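PA0821 (PDB 7DRG) probably acts as the immunity protein (antitoxin) that neutralises a VRR-NUC domain-containing type VI secretion effector of Pseudomonas aeruginosa. Local coordinates at residues L297-H309 and L319-V333. Numbering follows the deposited sequence.
Sequences LKGIRYETIGSLH and LVGWAADQWLKRLDV
A two-pronged salt bridge from R301 to D332 and a hydrogen bond from T304 to D325 fasten the loop that leaves helix 288-297 back onto helix 321-328 and the type I turn K329-D332, within the type VI immunity family region. R301 grips D332 end-on, NH1 to OD1 (2.8 Å) and NH2 to OD2 (2.9 Å), with guanidinium and carboxylate nearly coplanar, 27° apart. Its chain runs extended past CG and bends at chi3 (68°), bringing one guanidinium face against L328 O. T304 OG1 donates to D325 OD1 (2.7 Å) on its syn side and accepts from G306 N, an ST turn that shapes the loop. A water donates to the same OD1 and also bridges I305 N and G306 O. L328 lies along the loop, CD1 against Y302 O and T304 CA, CD2 3.9 Å from I305 CD1. L308 CD1 meets the W327 ring obliquely, 3.9 Å from CE3, and touches A324 CB. S307 OG accepts from G321 N (3.1 Å), while L319 O receives both L308 N and H309 N. L319 N returns a nearly straight bond (172°) to H309 ND1, tilted from the ring plane. Outside, N294 of helix 288-297 holds D332 OD1, E198 of helix 191-204 takes H309 NE2, and W322 of the second subunit packs on L319 and A323.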
loop_
_atom_site.group_PDB
_atom_site.type_symbol
_atom_site.label_atom_id
_atom_site.label_comp_id
_atom_site.label_asym_id
_atom_site.label_seq_id
_atom_site.Cartn_x
_atom_site.Cartn_y
_atom_site.Cartn_z
ATOM N N LEU B 297 -23.010 -7.308 12.820
ATOM C CA LEU B 297 -23.443 -8.102 11.678
ATOM C C LEU B 297 -22.476 -9.205 11.273
ATOM O O LEU B 297 -22.789 -9.962 10.352
ATOM C CB LEU B 297 -23.691 -7.189 10.470
ATOM C CG LEU B 297 -24.798 -6.148 10.633
ATOM C CD1 LEU B 297 -25.006 -5.383 9.330
ATOM C CD2 LEU B 297 -26.094 -6.807 11.081
ATOM N N LYS B 298 -21.316 -9.336 11.921
ATOM C CA LYS B 298 -20.345 -10.298 11.410
ATOM C C LYS B 298 -20.819 -11.740 11.540
ATOM O O LYS B 298 -20.265 -12.623 10.873
ATOM C CB LYS B 298 -18.996 -10.112 12.099
ATOM C CG LYS B 298 -18.996 -10.324 13.593
ATOM C CD LYS B 298 -17.631 -9.938 14.141
ATOM C CE LYS B 298 -17.462 -10.335 15.592
ATOM N NZ LYS B 298 -16.117 -9.930 16.078
ATOM N N GLY B 299 -21.836 -11.996 12.363
ATOM C CA GLY B 299 -22.446 -13.311 12.412
ATOM C C GLY B 299 -23.132 -13.723 11.127
ATOM O O GLY B 299 -23.367 -14.919 10.920
ATOM N N ILE B 300 -23.460 -12.768 10.256
ATOM C CA ILE B 300 -24.060 -13.081 8.965
ATOM C C ILE B 300 -23.144 -12.683 7.804
ATOM O O ILE B 300 -23.609 -12.485 6.692
ATOM C CB ILE B 300 -25.455 -12.443 8.813
ATOM C CG1 ILE B 300 -25.386 -10.909 8.854
ATOM C CG2 ILE B 300 -26.404 -12.990 9.868
ATOM C CD1 ILE B 300 -26.607 -10.216 8.241
ATOM N N ARG B 301 -21.843 -12.570 8.047
ATOM C CA ARG B 301 -20.892 -12.257 6.988
ATOM C C ARG B 301 -20.409 -13.538 6.316
ATOM O O ARG B 301 -20.235 -14.569 6.973
ATOM C CB ARG B 301 -19.702 -11.480 7.557
ATOM C CG ARG B 301 -18.792 -10.857 6.507
ATOM C CD ARG B 301 -17.702 -10.050 7.184
ATOM N NE ARG B 301 -16.763 -10.893 7.917
ATOM C CZ ARG B 301 -16.196 -10.548 9.068
ATOM N NH1 ARG B 301 -16.491 -9.383 9.627
ATOM N NH2 ARG B 301 -15.348 -11.372 9.668
ATOM N N TYR B 302 -20.197 -13.473 5.001
ATOM C CA TYR B 302 -19.610 -14.605 4.296
ATOM C C TYR B 302 -18.256 -14.951 4.903
ATOM O O TYR B 302 -17.456 -14.066 5.217
ATOM C CB TYR B 302 -19.437 -14.292 2.805
ATOM C CG TYR B 302 -20.711 -14.221 1.994
ATOM C CD1 TYR B 302 -21.426 -15.372 1.673
ATOM C CD2 TYR B 302 -21.181 -13.007 1.517
ATOM C CE1 TYR B 302 -22.593 -15.310 0.923
ATOM C CE2 TYR B 302 -22.339 -12.935 0.765
ATOM C CZ TYR B 302 -23.038 -14.086 0.467
ATOM O OH TYR B 302 -24.191 -14.004 -0.284
ATOM N N GLU B 303 -18.005 -16.250 5.085
ATOM C CA GLU B 303 -16.692 -16.677 5.553
ATOM C C GLU B 303 -15.646 -16.524 4.461
ATOM O O GLU B 303 -14.471 -16.261 4.750
ATOM C CB GLU B 303 -16.755 -18.125 6.032
ATOM C CG GLU B 303 -17.874 -18.388 7.021
ATOM C CD GLU B 303 -17.879 -19.813 7.537
ATOM O OE1 GLU B 303 -18.890 -20.518 7.328
ATOM O OE2 GLU B 303 -16.871 -20.227 8.148
ATOM N N THR B 304 -16.057 -16.691 3.207
ATOM C CA THR B 304 -15.209 -16.464 2.050
ATOM C C THR B 304 -16.108 -16.099 0.876
ATOM O O THR B 304 -17.258 -16.541 0.802
ATOM C CB THR B 304 -14.368 -17.703 1.722
ATOM O OG1 THR B 304 -13.571 -17.447 0.560
ATOM C CG2 THR B 304 -15.267 -18.908 1.465
ATOM N N ILE B 305 -15.588 -15.267 -0.026
ATOM C CA ILE B 305 -16.259 -14.983 -1.287
ATOM C C ILE B 305 -15.389 -15.340 -2.481
ATOM O O ILE B 305 -15.683 -14.931 -3.608
ATOM C CB ILE B 305 -16.728 -13.515 -1.373
ATOM C CG1 ILE B 305 -15.546 -12.550 -1.237
ATOM C CG2 ILE B 305 -17.789 -13.215 -0.311
ATOM C CD1 ILE B 305 -15.957 -11.090 -1.372
ATOM N N GLY B 306 -14.339 -16.105 -2.262
ATOM C CA GLY B 306 -13.380 -16.338 -3.310
ATOM C C GLY B 306 -12.496 -15.125 -3.516
ATOM O O GLY B 306 -12.470 -14.182 -2.720
ATOM N N SER B 307 -11.766 -15.151 -4.621
ATOM C CA SER B 307 -10.855 -14.057 -4.920
ATOM C C SER B 307 -11.626 -12.811 -5.348
ATOM O O SER B 307 -12.662 -12.894 -6.016
ATOM C CB SER B 307 -9.868 -14.481 -6.001
ATOM O OG SER B 307 -9.049 -15.528 -5.505
ATOM N N LEU B 308 -11.130 -11.652 -4.919
ATOM C CA LEU B 308 -11.694 -10.372 -5.326
ATOM C C LEU B 308 -11.137 -9.893 -6.656
ATOM O O LEU B 308 -11.812 -9.140 -7.368
ATOM C CB LEU B 308 -11.420 -9.317 -4.251
ATOM C CG LEU B 308 -12.273 -9.478 -2.992
ATOM C CD1 LEU B 308 -11.641 -8.763 -1.816
ATOM C CD2 LEU B 308 -13.682 -8.953 -3.258
ATOM N N HIS B 309 -9.925 -10.325 -7.000
ATOM C CA HIS B 309 -9.192 -9.868 -8.171
ATOM C C HIS B 309 -8.767 -11.062 -9.018
ATOM O O HIS B 309 -8.837 -12.214 -8.588
ATOM C CB HIS B 309 -7.950 -9.064 -7.752
ATOM C CG HIS B 309 -8.270 -7.715 -7.191
ATOM N ND1 HIS B 309 -7.442 -7.054 -6.310
ATOM C CD2 HIS B 309 -9.335 -6.903 -7.391
ATOM C CE1 HIS B 309 -7.981 -5.888 -5.995
ATOM N NE2 HIS B 309 -9.127 -5.771 -6.644
ATOM N N LEU B 319 -5.797 -9.023 -4.696
ATOM C CA LEU B 319 -6.509 -9.598 -3.555
ATOM C C LEU B 319 -7.118 -10.926 -3.984
ATOM O O LEU B 319 -8.262 -10.997 -4.440
ATOM C CB LEU B 319 -7.563 -8.634 -3.030
ATOM C CG LEU B 319 -7.023 -7.406 -2.308
ATOM C CD1 LEU B 319 -8.194 -6.483 -1.975
ATOM C CD2 LEU B 319 -6.270 -7.802 -1.056
ATOM N N VAL B 320 -6.340 -11.994 -3.826
ATOM C CA VAL B 320 -6.753 -13.346 -4.167
ATOM C C VAL B 320 -6.584 -14.232 -2.940
ATOM O O VAL B 320 -5.803 -13.939 -2.031
ATOM C CB VAL B 320 -5.946 -13.917 -5.352
ATOM C CG1 VAL B 320 -6.089 -13.029 -6.581
ATOM C CG2 VAL B 320 -4.476 -14.072 -4.963
ATOM N N GLY B 321 -7.327 -15.338 -2.937
ATOM C CA GLY B 321 -7.191 -16.381 -1.936
ATOM C C GLY B 321 -7.198 -15.917 -0.494
ATOM O O GLY B 321 -8.169 -15.310 -0.034
ATOM N N TRP B 322 -6.108 -16.201 0.223
ATOM C CA TRP B 322 -6.030 -15.870 1.643
ATOM C C TRP B 322 -6.221 -14.378 1.879
ATOM O O TRP B 322 -6.870 -13.973 2.851
ATOM C CB TRP B 322 -4.683 -16.334 2.200
ATOM C CG TRP B 322 -4.421 -15.965 3.633
ATOM C CD1 TRP B 322 -4.699 -16.719 4.736
ATOM C CD2 TRP B 322 -3.810 -14.758 4.116
ATOM N NE1 TRP B 322 -4.305 -16.057 5.874
ATOM C CE2 TRP B 322 -3.753 -14.854 5.522
ATOM C CE3 TRP B 322 -3.305 -13.611 3.497
ATOM C CZ2 TRP B 322 -3.209 -13.844 6.319
ATOM C CZ3 TRP B 322 -2.768 -12.609 4.291
ATOM C CH2 TRP B 322 -2.728 -12.730 5.684
ATOM N N ALA B 323 -5.664 -13.542 0.999
ATOM C CA ALA B 323 -5.730 -12.100 1.213
ATOM C C ALA B 323 -7.157 -11.589 1.062
ATOM O O ALA B 323 -7.568 -10.665 1.772
ATOM C CB ALA B 323 -4.791 -11.372 0.252
ATOM N N ALA B 324 -7.922 -12.172 0.138
ATOM C CA ALA B 324 -9.331 -11.800 0.009
ATOM C C ALA B 324 -10.115 -12.183 1.259
ATOM O O ALA B 324 -10.915 -11.386 1.768
ATOM C CB ALA B 324 -9.940 -12.457 -1.230
ATOM N N ASP B 325 -9.883 -13.393 1.778
ATOM C CA ASP B 325 -10.530 -13.804 3.018
ATOM C C ASP B 325 -10.180 -12.860 4.162
ATOM O O ASP B 325 -11.037 -12.536 4.993
ATOM C CB ASP B 325 -10.130 -15.239 3.371
ATOM C CG ASP B 325 -10.742 -16.273 2.437
ATOM O OD1 ASP B 325 -11.570 -15.905 1.576
ATOM O OD2 ASP B 325 -10.394 -17.465 2.571
ATOM N N GLN B 326 -8.921 -12.413 4.225
ATOM C CA GLN B 326 -8.525 -11.485 5.279
ATOM C C GLN B 326 -9.192 -10.128 5.103
ATOM O O GLN B 326 -9.573 -9.486 6.090
ATOM C CB GLN B 326 -7.002 -11.345 5.310
ATOM C CG GLN B 326 -6.296 -12.579 5.824
ATOM C CD GLN B 326 -6.652 -12.901 7.263
ATOM O OE1 GLN B 326 -7.002 -14.035 7.587
ATOM N NE2 GLN B 326 -6.569 -11.900 8.135
ATOM N N TRP B 327 -9.350 -9.679 3.856
ATOM C CA TRP B 327 -10.022 -8.405 3.614
ATOM C C TRP B 327 -11.426 -8.391 4.215
ATOM O O TRP B 327 -11.870 -7.368 4.752
ATOM C CB TRP B 327 -10.081 -8.111 2.111
ATOM C CG TRP B 327 -10.765 -6.799 1.843
ATOM C CD1 TRP B 327 -10.190 -5.562 1.860
ATOM C CD2 TRP B 327 -12.157 -6.591 1.576
ATOM N NE1 TRP B 327 -11.126 -4.598 1.601
ATOM C CE2 TRP B 327 -12.346 -5.200 1.419
ATOM C CE3 TRP B 327 -13.260 -7.442 1.442
ATOM C CZ2 TRP B 327 -13.597 -4.639 1.145
ATOM C CZ3 TRP B 327 -14.506 -6.881 1.166
ATOM C CH2 TRP B 327 -14.658 -5.493 1.022
ATOM N N LEU B 328 -12.136 -9.522 4.145
ATOM C CA LEU B 328 -13.486 -9.592 4.702
ATOM C C LEU B 328 -13.504 -9.270 6.190
ATOM O O LEU B 328 -14.511 -8.760 6.705
ATOM C CB LEU B 328 -14.072 -10.985 4.476
ATOM C CG LEU B 328 -14.350 -11.399 3.033
ATOM C CD1 LEU B 328 -14.780 -12.861 2.975
ATOM C CD2 LEU B 328 -15.428 -10.503 2.442
ATOM N N LYS B 329 -12.411 -9.568 6.890
ATOM C CA LYS B 329 -12.310 -9.428 8.338
ATOM C C LYS B 329 -11.688 -8.109 8.774
ATOM O O LYS B 329 -11.409 -7.940 9.966
ATOM C CB LYS B 329 -11.483 -10.571 8.934
ATOM C CG LYS B 329 -11.826 -11.983 8.486
ATOM C CD LYS B 329 -10.812 -12.958 9.104
ATOM C CE LYS B 329 -10.737 -14.287 8.370
ATOM N NZ LYS B 329 -11.949 -15.126 8.588
ATOM N N ARG B 330 -11.474 -7.168 7.850
ATOM C CA ARG B 330 -10.634 -6.007 8.140
ATOM C C ARG B 330 -11.180 -5.112 9.248
ATOM O O ARG B 330 -10.401 -4.376 9.865
ATOM C CB ARG B 330 -10.425 -5.181 6.870
ATOM C CG ARG B 330 -11.693 -4.533 6.372
ATOM C CD ARG B 330 -11.621 -4.135 4.900
ATOM N NE ARG B 330 -12.854 -3.422 4.577
ATOM C CZ ARG B 330 -14.038 -4.009 4.420
ATOM N NH1 ARG B 330 -14.151 -5.331 4.500
ATOM N NH2 ARG B 330 -15.116 -3.268 4.189
ATOM N N LEU B 331 -12.477 -5.152 9.524
ATOM C CA LEU B 331 -13.066 -4.293 10.539
ATOM C C LEU B 331 -13.254 -4.982 11.889
ATOM O O LEU B 331 -13.692 -4.330 12.847
ATOM C CB LEU B 331 -14.413 -3.758 10.036
ATOM C CG LEU B 331 -14.392 -2.906 8.761
ATOM C CD1 LEU B 331 -15.807 -2.714 8.197
ATOM C CD2 LEU B 331 -13.767 -1.562 9.054
ATOM N N ASP B 332 -12.941 -6.274 11.990
ATOM C CA ASP B 332 -13.195 -7.028 13.215
ATOM C C ASP B 332 -12.367 -6.503 14.382
ATOM O O ASP B 332 -11.196 -6.143 14.226
ATOM C CB ASP B 332 -12.878 -8.510 13.003
ATOM C CG ASP B 332 -13.912 -9.225 12.161
ATOM O OD1 ASP B 332 -14.950 -8.614 11.828
ATOM O OD2 ASP B 332 -13.686 -10.411 11.840
ATOM N N VAL B 333 -12.986 -6.479 15.566
ATOM C CA VAL B 333 -12.334 -6.116 16.819
ATOM C C VAL B 333 -12.748 -7.127 17.884
ATOM O O VAL B 333 -13.672 -7.918 17.695
ATOM C CB VAL B 333 -12.681 -4.680 17.273
ATOM C CG1 VAL B 333 -12.226 -3.653 16.244
ATOM C CG2 VAL B 333 -14.168 -4.554 17.540
HETATM O O HOH W 1 -15.818 -7.213 15.541
HETATM O O HOH W 2 -15.003 -14.444 9.404
HETATM O O HOH W 3 -13.065 -14.269 6.149
HETATM O O HOH W 4 -12.950 -14.156 0.054
#